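Local atomic coordinates of protein Niban 2 (Homo sapiens, PDB entry 7CTP), a protein that may suppress apoptosis and may promote the invasion of melanoma cells. Residues Q14-K19 with E242-E247; I123-D128 with K181-L186; N336-Y341 with I500-K505; E448-Q453 with E473-K478. All blocks are in the same frame, centred on the assembly; numbering follows the deposited sequence.

All four contacts are partly buried, and each joins buried residues to more exposed ones. Contact 2 lies within the PH domain and packs an edge strand against a helix. The other three belong to the helical part of the chain. Contacts 1 and 4 each pair two roughly antiparallel helices. Contact 3 sets the turn at the end of helix 260-337 against helix 464-511. This helix also serves contact 4, and the centres of contacts 3 and 4 are about 43 Å apart. Chemistry varies with place. Contact 1 adds a salt bridge between exposed residues to a leucine contact. Contacts 2 and 3 rest on van der Waals packing. Contact 4 lays a leucine methyl over a guanidinium.

Contact 1 (Q14-K19 with E242-E247)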
loop_
_atom_site.group_PDB
_atom_site.type_symbol
_atom_site.label_atom_id
_atom_site.label_comp_id
_atom_site.label_asym_id
_atom_site.label_seq_id
_atom_site.Cartn_x
_atom_site.Cartn_y
_atom_site.Cartn_z
ATOM N N GLN A 14 -29.779 -2.054 -10.755
ATOM C CA GLN A 14 -30.027 -3.421 -10.300
ATOM C C GLN A 14 -29.135 -4.414 -11.042
ATOM O O GLN A 14 -28.610 -5.362 -10.442
ATOM C CB GLN A 14 -31.500 -3.781 -10.468
ATOM C CG GLN A 14 -31.844 -5.203 -10.000
ATOM C CD GLN A 14 -31.491 -5.442 -8.541
ATOM O OE1 GLN A 14 -30.879 -6.457 -8.195
ATOM N NE2 GLN A 14 -31.879 -4.510 -7.677
ATOM N N HIS A 15 -28.931 -4.196 -12.340
ATOM C CA HIS A 15 -28.043 -5.075 -13.092
ATOM C C HIS A 15 -26.621 -4.990 -12.549
ATOM O O HIS A 15 -25.949 -6.016 -12.366
ATOM C CB HIS A 15 -28.077 -4.710 -14.575
ATOM C CG HIS A 15 -29.339 -5.120 -15.273
ATOM N ND1 HIS A 15 -29.862 -6.395 -15.186
ATOM C CD2 HIS A 15 -30.174 -4.426 -16.085
ATOM C CE1 HIS A 15 -30.969 -6.464 -15.908
ATOM N NE2 HIS A 15 -31.180 -5.284 -16.465
ATOM N N ILE A 16 -26.155 -3.771 -12.262
ATOM C CA ILE A 16 -24.802 -3.610 -11.730
ATOM C C ILE A 16 -24.679 -4.296 -10.376
ATOM O O ILE A 16 -23.689 -4.984 -10.104
ATOM C CB ILE A 16 -24.421 -2.122 -11.641
ATOM C CG1 ILE A 16 -24.239 -1.522 -13.036
ATOM C CG2 ILE A 16 -23.138 -1.968 -10.819
ATOM C CD1 ILE A 16 -24.364 -0.017 -13.072
ATOM N N ALA A 17 -25.691 -4.143 -9.513
ATOM C CA ALA A 17 -25.636 -4.783 -8.200
ATOM C C ALA A 17 -25.607 -6.298 -8.329
ATOM O O ALA A 17 -24.943 -6.984 -7.539
ATOM C CB ALA A 17 -26.821 -4.352 -7.337
ATOM N N GLU A 18 -26.343 -6.842 -9.303
ATOM C CA GLU A 18 -26.335 -8.286 -9.510
ATOM C C GLU A 18 -24.950 -8.769 -9.920
ATOM O O GLU A 18 -24.437 -9.757 -9.379
ATOM C CB GLU A 18 -27.384 -8.669 -10.559
ATOM C CG GLU A 18 -28.814 -8.613 -10.014
ATOM C CD GLU A 18 -29.880 -8.713 -11.098
ATOM O OE1 GLU A 18 -31.073 -8.512 -10.773
ATOM O OE2 GLU A 18 -29.525 -8.988 -12.264
ATOM N N LYS A 19 -24.331 -8.079 -10.880
ATOM C CA LYS A 19 -22.986 -8.449 -11.315
ATOM C C LYS A 19 -21.979 -8.280 -10.183
ATOM O O LYS A 19 -21.083 -9.114 -10.014
ATOM C CB LYS A 19 -22.571 -7.613 -12.524
ATOM C CG LYS A 19 -23.444 -7.841 -13.761
ATOM C CD LYS A 19 -23.076 -6.868 -14.882
ATOM C CE LYS A 19 -23.981 -7.040 -16.096
ATOM N NZ LYS A 19 -23.309 -7.805 -17.186
ATOM N N GLU A 242 -12.638 -2.880 -11.814
ATOM C CA GLU A 242 -11.757 -3.373 -12.870
ATOM C C GLU A 242 -12.484 -4.376 -13.754
ATOM O O GLU A 242 -12.357 -4.350 -14.984
ATOM C CB GLU A 242 -10.503 -3.999 -12.260
ATOM C CG GLU A 242 -9.606 -4.730 -13.266
ATOM C CD GLU A 242 -8.426 -5.433 -12.602
ATOM O OE1 GLU A 242 -8.620 -6.168 -11.610
ATOM O OE2 GLU A 242 -7.292 -5.234 -13.082
ATOM N N GLU A 243 -13.282 -5.241 -13.146
ATOM C CA GLU A 243 -13.950 -6.288 -13.899
ATOM C C GLU A 243 -15.153 -5.751 -14.668
ATOM O O GLU A 243 -15.362 -6.115 -15.833
ATOM C CB GLU A 243 -14.366 -7.412 -12.950
ATOM C CG GLU A 243 -14.881 -8.651 -13.652
ATOM C CD GLU A 243 -14.884 -9.878 -12.767
ATOM O OE1 GLU A 243 -14.006 -9.996 -11.882
ATOM O OE2 GLU A 243 -15.772 -10.733 -12.969
ATOM N N LEU A 244 -15.946 -4.879 -14.044
ATOM C CA LEU A 244 -17.200 -4.432 -14.645
ATOM C C LEU A 244 -17.051 -3.220 -15.547
ATOM O O LEU A 244 -17.896 -3.017 -16.425
ATOM C CB LEU A 244 -18.221 -4.099 -13.556
ATOM C CG LEU A 244 -18.680 -5.260 -12.689
ATOM C CD1 LEU A 244 -19.921 -4.872 -11.900
ATOM C CD2 LEU A 244 -18.953 -6.493 -13.556
ATOM N N GLY A 245 -16.011 -2.407 -15.340
ATOM C CA GLY A 245 -15.797 -1.185 -16.090
ATOM C C GLY A 245 -15.869 -1.317 -17.602
ATOM O O GLY A 245 -16.595 -0.567 -18.270
ATOM N N PRO A 246 -15.105 -2.257 -18.179
ATOM C CA PRO A 246 -15.091 -2.375 -19.647
ATOM C C PRO A 246 -16.459 -2.560 -20.278
ATOM O O PRO A 246 -16.795 -1.845 -21.230
ATOM C CB PRO A 246 -14.189 -3.593 -19.877
ATOM C CG PRO A 246 -13.240 -3.548 -18.752
ATOM C CD PRO A 246 -14.070 -3.111 -17.565
ATOM N N GLU A 247 -17.263 -3.509 -19.792
ATOM C CA GLU A 247 -18.553 -3.726 -20.438
ATOM C C GLU A 247 -19.514 -2.579 -20.130
ATOM O O GLU A 247 -20.336 -2.216 -20.973
ATOM C CB GLU A 247 -19.137 -5.086 -20.041
ATOM C CG GLU A 247 -19.613 -5.153 -18.627
ATOM C CD GLU A 247 -20.007 -6.557 -18.156
ATOM O OE1 GLU A 247 -21.099 -7.028 -18.549
ATOM O OE2 GLU A 247 -19.252 -7.165 -17.358
#
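Lys19 and Leu244 lead a helix-to-helix contact in the all-helical part of the protein, closed by a salt bridge from Lys19 to Glu247. It is an antiparallel helix pair between helix 10-48 and helix 232-252. The short segments run at 142° to each other, and their axes come no nearer than 11.4 Å. At this spacing, Ile16, Lys19, Leu244 and Glu247 make the contact between the two segments. Leu244 is buried and points toward helix 10-48. Both its methyls rest against the start of the Lys19 side chain: Leu244 CD1 and CD2 each lie 3.9 Å from Lys19 CB. Leu244 CD1 also comes within 4.2 Å of the backbone atom Ile16 O. Ile16 adds a looser apolar touch, with its CG2 4.5 Å from Leu244 CD1. The side chain of Ile16 also packs on Val274 and Met277 of helix 260-337, so a third helix joins the cluster. Leu244 further touches Thr20, next to Lys19, and Ile23, a turn further along helix 10-48. The polar end of the contact is formed by two exposed residues. Lys19 stays extended as far as CE, then bends at its last torsion to turn NZ toward the carboxylate. Glu247 comes from the opposite direction. Its CG sits between the backbone N and the carbonyl carbon (chi1 71°), and the chain is extended beyond it. A single oxygen takes the bond: Lys19 NZ lies 2.7 Å from Glu247 OE1, while Glu247 OE2 is 4.1 Å from the same nitrogen. The ammonium meets Glu247 OE1 from above the carboxylate plane, 40° out of it.

Contact 2 (I123-D128 with K181-L186); sequences ILTSVD and KWQAVL
Gln183 is the first residue of 181-186 to meet 123-128, and it does so with both backbone and side chain. Its CG lies anti to the backbone N (chi1 179°) and the chain runs on extended, which carries the amide out to Thr125. There Thr125 CG2 sits against the amide group, 3.6 Å from Gln183 OE1 and 3.9 Å from Gln183 NE2. The two side chains lie nearly perpendicular. The touch is van der Waals, and no hydrogen bond spans the two segments. At the backbone of the same residue, Gln183 O is 3.8 Å from Ile123 CD1. The side chains of these two residues meet more loosely, with Ile123 CG2 4.4 Å from Gln183 CG. Helix 176-194, which carries this segment, is the C-terminal helix of a PH domain. As in other PH domains, it caps one end of the strongly bent antiparallel sheet; strand 122-124 is an outermost strand of that sheet. Leu124 is hydrogen-bonded through its backbone to Ile160 of the neighbouring strand. Val185 of the same helix packs on Phe70 and Val91 of the sheet. Leu186 is buried and points toward the strand. Its CB is 3.7 Å from Ile123 CD1, and the isoleucine chain runs roughly square to that of the leucine. Ile123 CD1 thus packs against a backbone oxygen and a side-chain carbon, three residues apart on the helix. Further along the same helix, Gln187 and Ile190 also touch Ile123, and Leu161 of strand 157-162 meets it from within the sheet.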
loop_
_atom_site.group_PDB
_atom_site.type_symbol
_atom_site.label_atom_id
_atom_site.label_comp_id
_atom_site.label_asym_id
_atom_site.label_seq_id
_atom_site.Cartn_x
_atom_site.Cartn_y
_atom_site.Cartn_z
ATOM N N ILE A 123 -1.572 12.595 -8.306
ATOM C CA ILE A 123 -1.575 14.057 -8.402
ATOM C C ILE A 123 -1.018 14.482 -9.750
ATOM O O ILE A 123 0.035 13.991 -10.171
ATOM C CB ILE A 123 -0.760 14.703 -7.270
ATOM C CG1 ILE A 123 -1.354 14.369 -5.903
ATOM C CG2 ILE A 123 -0.694 16.225 -7.461
ATOM C CD1 ILE A 123 -0.333 14.511 -4.780
ATOM N N LEU A 124 -1.711 15.407 -10.416
ATOM C CA LEU A 124 -1.219 16.051 -11.630
ATOM C C LEU A 124 -1.036 17.535 -11.351
ATOM O O LEU A 124 -1.849 18.146 -10.648
ATOM C CB LEU A 124 -2.192 15.870 -12.807
ATOM C CG LEU A 124 -2.503 14.492 -13.394
ATOM C CD1 LEU A 124 -1.237 13.712 -13.702
ATOM C CD2 LEU A 124 -3.431 13.697 -12.474
ATOM N N THR A 125 0.029 18.129 -11.897
ATOM C CA THR A 125 0.271 19.552 -11.683
ATOM C C THR A 125 0.076 20.379 -12.950
ATOM O O THR A 125 0.571 21.511 -13.026
ATOM C CB THR A 125 1.675 19.792 -11.123
ATOM O OG1 THR A 125 2.631 19.178 -11.984
ATOM C CG2 THR A 125 1.813 19.185 -9.746
ATOM N N SER A 126 -0.618 19.842 -13.951
ATOM C CA SER A 126 -0.987 20.648 -15.105
ATOM C C SER A 126 -2.272 20.098 -15.698
ATOM O O SER A 126 -2.538 18.890 -15.640
ATOM C CB SER A 126 0.143 20.693 -16.146
ATOM O OG SER A 126 0.007 19.698 -17.142
ATOM N N VAL A 127 -3.083 21.008 -16.236
ATOM C CA VAL A 127 -4.334 20.591 -16.854
ATOM C C VAL A 127 -4.055 19.679 -18.041
ATOM O O VAL A 127 -4.761 18.686 -18.261
ATOM C CB VAL A 127 -5.172 21.814 -17.266
ATOM C CG1 VAL A 127 -6.385 21.358 -18.057
ATOM C CG2 VAL A 127 -5.613 22.587 -16.037
ATOM N N ASP A 128 -3.012 19.991 -18.820
ATOM C CA ASP A 128 -2.748 19.191 -20.010
ATOM C C ASP A 128 -2.375 17.764 -19.643
ATOM O O ASP A 128 -2.819 16.814 -20.299
ATOM C CB ASP A 128 -1.643 19.811 -20.847
ATOM C CG ASP A 128 -1.592 19.220 -22.226
ATOM O OD1 ASP A 128 -2.607 19.334 -22.953
ATOM O OD2 ASP A 128 -0.560 18.609 -22.566
ATOM N N LYS A 181 3.962 22.959 -1.721
ATOM C CA LYS A 181 3.650 22.503 -0.371
ATOM C C LYS A 181 2.468 21.547 -0.389
ATOM O O LYS A 181 2.510 20.471 0.218
ATOM C CB LYS A 181 3.351 23.702 0.531
ATOM C CG LYS A 181 3.063 23.340 1.984
ATOM C CD LYS A 181 4.142 22.446 2.566
ATOM C CE LYS A 181 4.226 22.605 4.081
ATOM N NZ LYS A 181 5.630 22.441 4.560
ATOM N N TRP A 182 1.402 21.932 -1.085
ATOM C CA TRP A 182 0.216 21.088 -1.130
ATOM C C TRP A 182 0.481 19.799 -1.894
ATOM O O TRP A 182 -0.141 18.776 -1.600
ATOM C CB TRP A 182 -0.950 21.857 -1.744
ATOM C CG TRP A 182 -1.724 22.643 -0.733
ATOM C CD1 TRP A 182 -1.778 24.004 -0.616
ATOM C CD2 TRP A 182 -2.557 22.117 0.308
ATOM N NE1 TRP A 182 -2.594 24.358 0.437
ATOM C CE2 TRP A 182 -3.082 23.217 1.021
ATOM C CE3 TRP A 182 -2.905 20.824 0.710
ATOM C CZ2 TRP A 182 -3.938 23.062 2.108
ATOM C CZ3 TRP A 182 -3.753 20.672 1.790
ATOM C CH2 TRP A 182 -4.262 21.782 2.479
ATOM N N GLN A 183 1.391 19.821 -2.874
ATOM C CA GLN A 183 1.734 18.581 -3.565
ATOM C C GLN A 183 2.408 17.601 -2.620
ATOM O O GLN A 183 2.107 16.403 -2.644
ATOM C CB GLN A 183 2.634 18.845 -4.767
ATOM C CG GLN A 183 3.019 17.569 -5.476
ATOM C CD GLN A 183 3.760 17.811 -6.761
ATOM O OE1 GLN A 183 4.215 18.923 -7.029
ATOM N NE2 GLN A 183 3.890 16.773 -7.566
ATOM N N ALA A 184 3.311 18.090 -1.768
ATOM C CA ALA A 184 3.967 17.208 -0.806
ATOM C C ALA A 184 2.973 16.667 0.211
ATOM O O ALA A 184 2.994 15.474 0.546
ATOM C CB ALA A 184 5.102 17.945 -0.097
ATOM N N VAL A 185 2.106 17.541 0.728
ATOM C CA VAL A 185 1.127 17.137 1.736
ATOM C C VAL A 185 0.145 16.129 1.152
ATOM O O VAL A 185 -0.197 15.128 1.792
ATOM C CB VAL A 185 0.391 18.372 2.290
ATOM C CG1 VAL A 185 -0.846 17.954 3.099
ATOM C CG2 VAL A 185 1.341 19.224 3.135
ATOM N N LEU A 186 -0.343 16.391 -0.066
ATOM C CA LEU A 186 -1.303 15.465 -0.663
ATOM C C LEU A 186 -0.637 14.153 -1.051
ATOM O O LEU A 186 -1.276 13.092 -0.977
ATOM C CB LEU A 186 -1.996 16.107 -1.865
ATOM C CG LEU A 186 -2.898 17.290 -1.483
ATOM C CD1 LEU A 186 -3.460 17.958 -2.728
ATOM C CD2 LEU A 186 -4.005 16.832 -0.547
#

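Contact 3 (N336-Y341 with I500-K505)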
loop_
_atom_site.group_PDB
_atom_site.type_symbol
_atom_site.label_atom_id
_atom_site.label_comp_id
_atom_site.label_asym_id
_atom_site.label_seq_id
_atom_site.Cartn_x
_atom_site.Cartn_y
_atom_site.Cartn_z
ATOM N N ASN A 336 16.280 -20.741 -17.011
ATOM C CA ASN A 336 16.351 -20.119 -18.324
ATOM C C ASN A 336 15.761 -18.719 -18.362
ATOM O O ASN A 336 16.221 -17.888 -19.153
ATOM C CB ASN A 336 15.633 -20.988 -19.356
ATOM C CG ASN A 336 16.318 -22.318 -19.564
ATOM O OD1 ASN A 336 17.331 -22.599 -18.923
ATOM N ND2 ASN A 336 15.759 -23.152 -20.443
ATOM N N HIS A 337 14.769 -18.430 -17.519
ATOM C CA HIS A 337 13.953 -17.240 -17.707
ATOM C C HIS A 337 13.841 -16.338 -16.487
ATOM O O HIS A 337 13.277 -15.244 -16.615
ATOM C CB HIS A 337 12.539 -17.647 -18.167
ATOM C CG HIS A 337 12.534 -18.470 -19.417
ATOM N ND1 HIS A 337 12.918 -17.962 -20.640
ATOM C CD2 HIS A 337 12.224 -19.770 -19.630
ATOM C CE1 HIS A 337 12.835 -18.911 -21.556
ATOM N NE2 HIS A 337 12.420 -20.019 -20.970
ATOM N N VAL A 338 14.355 -16.741 -15.326
ATOM C CA VAL A 338 14.272 -15.917 -14.122
ATOM C C VAL A 338 15.668 -15.626 -13.593
ATOM O O VAL A 338 16.052 -14.464 -13.429
ATOM C CB VAL A 338 13.431 -16.589 -13.020
ATOM C CG1 VAL A 338 13.298 -15.643 -11.827
ATOM C CG2 VAL A 338 12.074 -16.994 -13.541
ATOM N N GLN A 339 16.407 -16.690 -13.282
ATOM C CA GLN A 339 17.747 -16.553 -12.717
ATOM C C GLN A 339 18.626 -15.540 -13.445
ATOM O O GLN A 339 19.311 -14.764 -12.757
ATOM C CB GLN A 339 18.420 -17.933 -12.681
ATOM C CG GLN A 339 19.667 -18.007 -11.816
ATOM C CD GLN A 339 20.883 -17.372 -12.465
ATOM O OE1 GLN A 339 21.165 -17.596 -13.648
ATOM N NE2 GLN A 339 21.601 -16.553 -11.697
ATOM N N PRO A 340 18.655 -15.471 -14.784
ATOM C CA PRO A 340 19.558 -14.509 -15.439
ATOM C C PRO A 340 19.249 -13.067 -15.124
ATOM O O PRO A 340 20.136 -12.215 -15.251
ATOM C CB PRO A 340 19.350 -14.791 -16.931
ATOM C CG PRO A 340 18.885 -16.185 -16.998
ATOM C CD PRO A 340 18.035 -16.372 -15.776
ATOM N N TYR A 341 18.020 -12.758 -14.727
ATOM C CA TYR A 341 17.579 -11.379 -14.608
ATOM C C TYR A 341 17.455 -10.904 -13.169
ATOM O O TYR A 341 17.277 -9.701 -12.947
ATOM C CB TYR A 341 16.247 -11.201 -15.341
ATOM C CG TYR A 341 16.311 -11.711 -16.760
ATOM C CD1 TYR A 341 16.916 -10.955 -17.759
ATOM C CD2 TYR A 341 15.804 -12.960 -17.095
ATOM C CE1 TYR A 341 16.993 -11.420 -19.056
ATOM C CE2 TYR A 341 15.875 -13.437 -18.392
ATOM C CZ TYR A 341 16.473 -12.660 -19.369
ATOM O OH TYR A 341 16.552 -13.112 -20.669
ATOM N N ILE A 500 7.469 -14.899 -9.018
ATOM C CA ILE A 500 6.541 -16.020 -8.850
ATOM C C ILE A 500 5.330 -15.862 -9.772
ATOM O O ILE A 500 4.946 -16.844 -10.429
ATOM C CB ILE A 500 6.142 -16.203 -7.377
ATOM C CG1 ILE A 500 7.333 -16.746 -6.581
ATOM C CG2 ILE A 500 4.988 -17.183 -7.255
ATOM C CD1 ILE A 500 7.059 -16.882 -5.099
ATOM N N PRO A 501 4.700 -14.684 -9.892
ATOM C CA PRO A 501 3.572 -14.590 -10.843
ATOM C C PRO A 501 3.978 -14.924 -12.260
ATOM O O PRO A 501 3.191 -15.504 -13.021
ATOM C CB PRO A 501 3.118 -13.130 -10.719
ATOM C CG PRO A 501 3.564 -12.717 -9.365
ATOM C CD PRO A 501 4.888 -13.409 -9.173
ATOM N N PHE A 502 5.207 -14.562 -12.629
ATOM C CA PHE A 502 5.736 -14.930 -13.936
ATOM C C PHE A 502 5.783 -16.447 -14.102
ATOM O O PHE A 502 5.311 -16.989 -15.109
ATOM C CB PHE A 502 7.124 -14.320 -14.109
ATOM C CG PHE A 502 7.825 -14.754 -15.365
ATOM C CD1 PHE A 502 7.564 -14.122 -16.565
ATOM C CD2 PHE A 502 8.741 -15.799 -15.338
ATOM C CE1 PHE A 502 8.209 -14.524 -17.733
ATOM C CE2 PHE A 502 9.389 -16.206 -16.497
ATOM C CZ PHE A 502 9.117 -15.564 -17.697
ATOM N N LEU A 503 6.356 -17.143 -13.121
ATOM C CA LEU A 503 6.470 -18.599 -13.192
ATOM C C LEU A 503 5.103 -19.262 -13.209
ATOM O O LEU A 503 4.866 -20.211 -13.965
ATOM C CB LEU A 503 7.283 -19.113 -12.008
ATOM C CG LEU A 503 8.776 -18.823 -12.021
ATOM C CD1 LEU A 503 9.320 -19.126 -10.640
ATOM C CD2 LEU A 503 9.473 -19.657 -13.088
ATOM N N LEU A 504 4.196 -18.796 -12.346
ATOM C CA LEU A 504 2.877 -19.409 -12.286
ATOM C C LEU A 504 2.155 -19.279 -13.619
ATOM O O LEU A 504 1.496 -20.221 -14.069
ATOM C CB LEU A 504 2.063 -18.778 -11.158
ATOM C CG LEU A 504 2.579 -19.104 -9.751
ATOM C CD1 LEU A 504 1.717 -18.387 -8.718
ATOM C CD2 LEU A 504 2.594 -20.615 -9.495
ATOM N N LYS A 505 2.295 -18.131 -14.278
ATOM C CA LYS A 505 1.667 -17.948 -15.582
ATOM C C LYS A 505 2.274 -18.883 -16.621
ATOM O O LYS A 505 1.547 -19.534 -17.381
ATOM C CB LYS A 505 1.784 -16.496 -16.030
ATOM C CG LYS A 505 1.048 -16.251 -17.342
ATOM C CD LYS A 505 1.367 -14.890 -17.914
ATOM C CE LYS A 505 0.234 -13.914 -17.631
ATOM N NZ LYS A 505 0.699 -12.499 -17.676
#
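Val338, the first residue to leave helical backbone angles after helix 260-337, has its CA 8.3 Å from the CA of Leu503 in helix 464-511. Its side chain points toward that helix. CG2 does the touching, placed beside the backbone N while CG1 lies anti to it (chi1 -176°). Val338 CG2 is 3.7 Å from Leu503 CD2, and these side chains stand nearly perpendicular. The same methyl is 4.0 Å from Phe502 CD2, the two side chains running alongside in opposite senses. His337 adds its CB, which sits at the edge of the Phe502 ring, 3.8 Å from Phe502 CE2. In the helical part of the chain, the short connection between helix 260-337 and helix 342-378 lies against a third helix, 464-511. Tyr341 N donates a hydrogen bond to Val338 O within the turn. An alanine in place of Phe502 is likely to leave His337 CB without its partner and to open a gap beside Val338. Phe502 also touches Leu416 of a loop. Leu503 is buried and further packs on Cys333 and Val334 of helix 260-337 and on Val544 of helix 532-555.

Contact 4 (E448-Q453 with E473-K478); sequences ETLLHQ and ERVLKK
Leu450 carries this contact through a single methyl. Its CG stands anti to the carbonyl carbon (chi1 -67°), which sends CD1 across to helix 464-511. There CD1 meets three side chains. Arg474 gives the closest touch: its NH2 lies 3.6 Å from Leu450 CD1, and its CZ is 3.8 Å from the same methyl. The methyl sits over one face of the guanidinium, offset toward the rim. Arg474 bends at its third torsion (chi3 70°), which turns a guanidinium face to the methyl. The methyl uses the flat face of the group, away from its N-H bonds, and no hydrogen bond crosses between the segments. Lys478, one turn on, touches with its aliphatic part: its CE is 4.0 Å from Leu450 CD1. The chain is extended up to CE and bends only at the last torsion. Buried Val475 comes between the two basic residues in sequence, with CG2 4.3 Å from Leu450 CD1. Val475 also packs on Phe364 of helix 342-378. Lys478 touches Gln56 and Leu57 of a loop. The segments run at 147° with axes 10.8 Å apart. Helices 422-455 and 464-511 follow each other through a short connection, as in an antiparallel helical hairpin.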
loop_
_atom_site.group_PDB
_atom_site.type_symbol
_atom_site.label_atom_id
_atom_site.label_comp_id
_atom_site.label_asym_id
_atom_site.label_seq_id
_atom_site.Cartn_x
_atom_site.Cartn_y
_atom_site.Cartn_z
ATOM N N GLU A 448 14.036 9.229 21.975
ATOM C CA GLU A 448 13.330 9.851 23.092
ATOM C C GLU A 448 13.350 8.945 24.316
ATOM O O GLU A 448 13.679 9.382 25.427
ATOM C CB GLU A 448 11.888 10.177 22.703
ATOM C CG GLU A 448 11.083 10.759 23.866
ATOM C CD GLU A 448 9.705 11.244 23.469
ATOM O OE1 GLU A 448 9.218 10.862 22.382
ATOM O OE2 GLU A 448 9.105 12.006 24.257
ATOM N N THR A 449 13.013 7.669 24.122
ATOM C CA THR A 449 12.942 6.736 25.241
ATOM C C THR A 449 14.302 6.563 25.905
ATOM O O THR A 449 14.414 6.593 27.137
ATOM C CB THR A 449 12.395 5.394 24.766
ATOM O OG1 THR A 449 11.176 5.613 24.047
ATOM C CG2 THR A 449 12.110 4.487 25.955
ATOM N N LEU A 450 15.353 6.392 25.100
ATOM C CA LEU A 450 16.679 6.160 25.663
ATOM C C LEU A 450 17.247 7.429 26.293
ATOM O O LEU A 450 17.955 7.359 27.303
ATOM C CB LEU A 450 17.619 5.621 24.584
ATOM C CG LEU A 450 17.299 4.229 24.053
ATOM C CD1 LEU A 450 18.504 3.641 23.345
ATOM C CD2 LEU A 450 16.821 3.315 25.177
ATOM N N LEU A 451 16.946 8.597 25.719
ATOM C CA LEU A 451 17.427 9.840 26.316
ATOM C C LEU A 451 16.786 10.072 27.677
ATOM O O LEU A 451 17.465 10.471 28.629
ATOM C CB LEU A 451 17.164 11.022 25.388
ATOM C CG LEU A 451 17.726 12.385 25.817
ATOM C CD1 LEU A 451 19.239 12.331 25.987
ATOM C CD2 LEU A 451 17.342 13.474 24.818
ATOM N N HIS A 452 15.481 9.819 27.791
ATOM C CA HIS A 452 14.817 9.973 29.082
ATOM C C HIS A 452 15.441 9.051 30.124
ATOM O O HIS A 452 15.674 9.462 31.266
ATOM C CB HIS A 452 13.318 9.707 28.927
ATOM C CG HIS A 452 12.516 9.940 30.172
ATOM N ND1 HIS A 452 12.036 8.909 30.955
ATOM C CD2 HIS A 452 12.095 11.086 30.761
ATOM C CE1 HIS A 452 11.359 9.410 31.974
ATOM N NE2 HIS A 452 11.382 10.729 31.881
ATOM N N GLN A 453 15.745 7.808 29.734
ATOM C CA GLN A 453 16.457 6.888 30.619
ATOM C C GLN A 453 17.792 7.473 31.051
ATOM O O GLN A 453 18.121 7.502 32.244
ATOM C CB GLN A 453 16.694 5.554 29.915
ATOM C CG GLN A 453 15.463 4.747 29.573
ATOM C CD GLN A 453 15.818 3.471 28.839
ATOM O OE1 GLN A 453 16.995 3.193 28.602
ATOM N NE2 GLN A 453 14.807 2.685 28.478
ATOM N N GLU A 473 24.556 8.154 19.170
ATOM C CA GLU A 473 25.428 7.142 18.583
ATOM C C GLU A 473 24.875 5.736 18.810
ATOM O O GLU A 473 25.017 4.860 17.948
ATOM C CB GLU A 473 26.842 7.279 19.149
ATOM C CG GLU A 473 27.956 6.779 18.233
ATOM C CD GLU A 473 27.993 7.481 16.879
ATOM O OE1 GLU A 473 27.810 8.717 16.823
ATOM O OE2 GLU A 473 28.209 6.779 15.863
ATOM N N ARG A 474 24.227 5.505 19.959
ATOM C CA ARG A 474 23.605 4.206 20.214
ATOM C C ARG A 474 22.423 3.965 19.284
ATOM O O ARG A 474 22.220 2.841 18.808
ATOM C CB ARG A 474 23.140 4.106 21.664
ATOM C CG ARG A 474 24.210 3.688 22.647
ATOM C CD ARG A 474 23.684 3.740 24.073
ATOM N NE ARG A 474 22.696 2.698 24.347
ATOM C CZ ARG A 474 21.713 2.820 25.236
ATOM N NH1 ARG A 474 21.586 3.939 25.938
ATOM N NH2 ARG A 474 20.856 1.822 25.425
ATOM N N VAL A 475 21.610 4.996 19.054
ATOM C CA VAL A 475 20.440 4.839 18.196
ATOM C C VAL A 475 20.869 4.639 16.747
ATOM O O VAL A 475 20.258 3.862 16.003
ATOM C CB VAL A 475 19.492 6.042 18.370
ATOM C CG1 VAL A 475 18.310 5.963 17.399
ATOM C CG2 VAL A 475 18.992 6.097 19.805
ATOM N N LEU A 476 21.940 5.315 16.330
ATOM C CA LEU A 476 22.445 5.140 14.972
ATOM C C LEU A 476 22.895 3.703 14.716
ATOM O O LEU A 476 22.690 3.170 13.616
ATOM C CB LEU A 476 23.590 6.119 14.708
ATOM C CG LEU A 476 23.226 7.600 14.583
ATOM C CD1 LEU A 476 24.499 8.451 14.524
ATOM C CD2 LEU A 476 22.328 7.870 13.364
ATOM N N LYS A 477 23.516 3.052 15.706
ATOM C CA LYS A 477 23.922 1.660 15.495
ATOM C C LYS A 477 22.707 0.741 15.422
ATOM O O LYS A 477 22.667 -0.174 14.590
ATOM C CB LYS A 477 24.899 1.195 16.584
ATOM C CG LYS A 477 26.158 2.051 16.649
ATOM C CD LYS A 477 27.435 1.313 17.033
ATOM C CE LYS A 477 28.626 2.284 17.087
ATOM N NZ LYS A 477 28.606 3.202 18.273
ATOM N N LYS A 478 21.693 0.987 16.260
ATOM C CA LYS A 478 20.451 0.227 16.134
ATOM C C LYS A 478 19.790 0.498 14.787
ATOM O O LYS A 478 19.268 -0.423 14.146
ATOM C CB LYS A 478 19.493 0.563 17.278
ATOM C CG LYS A 478 20.037 0.233 18.677
ATOM C CD LYS A 478 19.102 0.754 19.762
ATOM C CE LYS A 478 19.696 0.560 21.158
ATOM N NZ LYS A 478 19.786 -0.878 21.535
#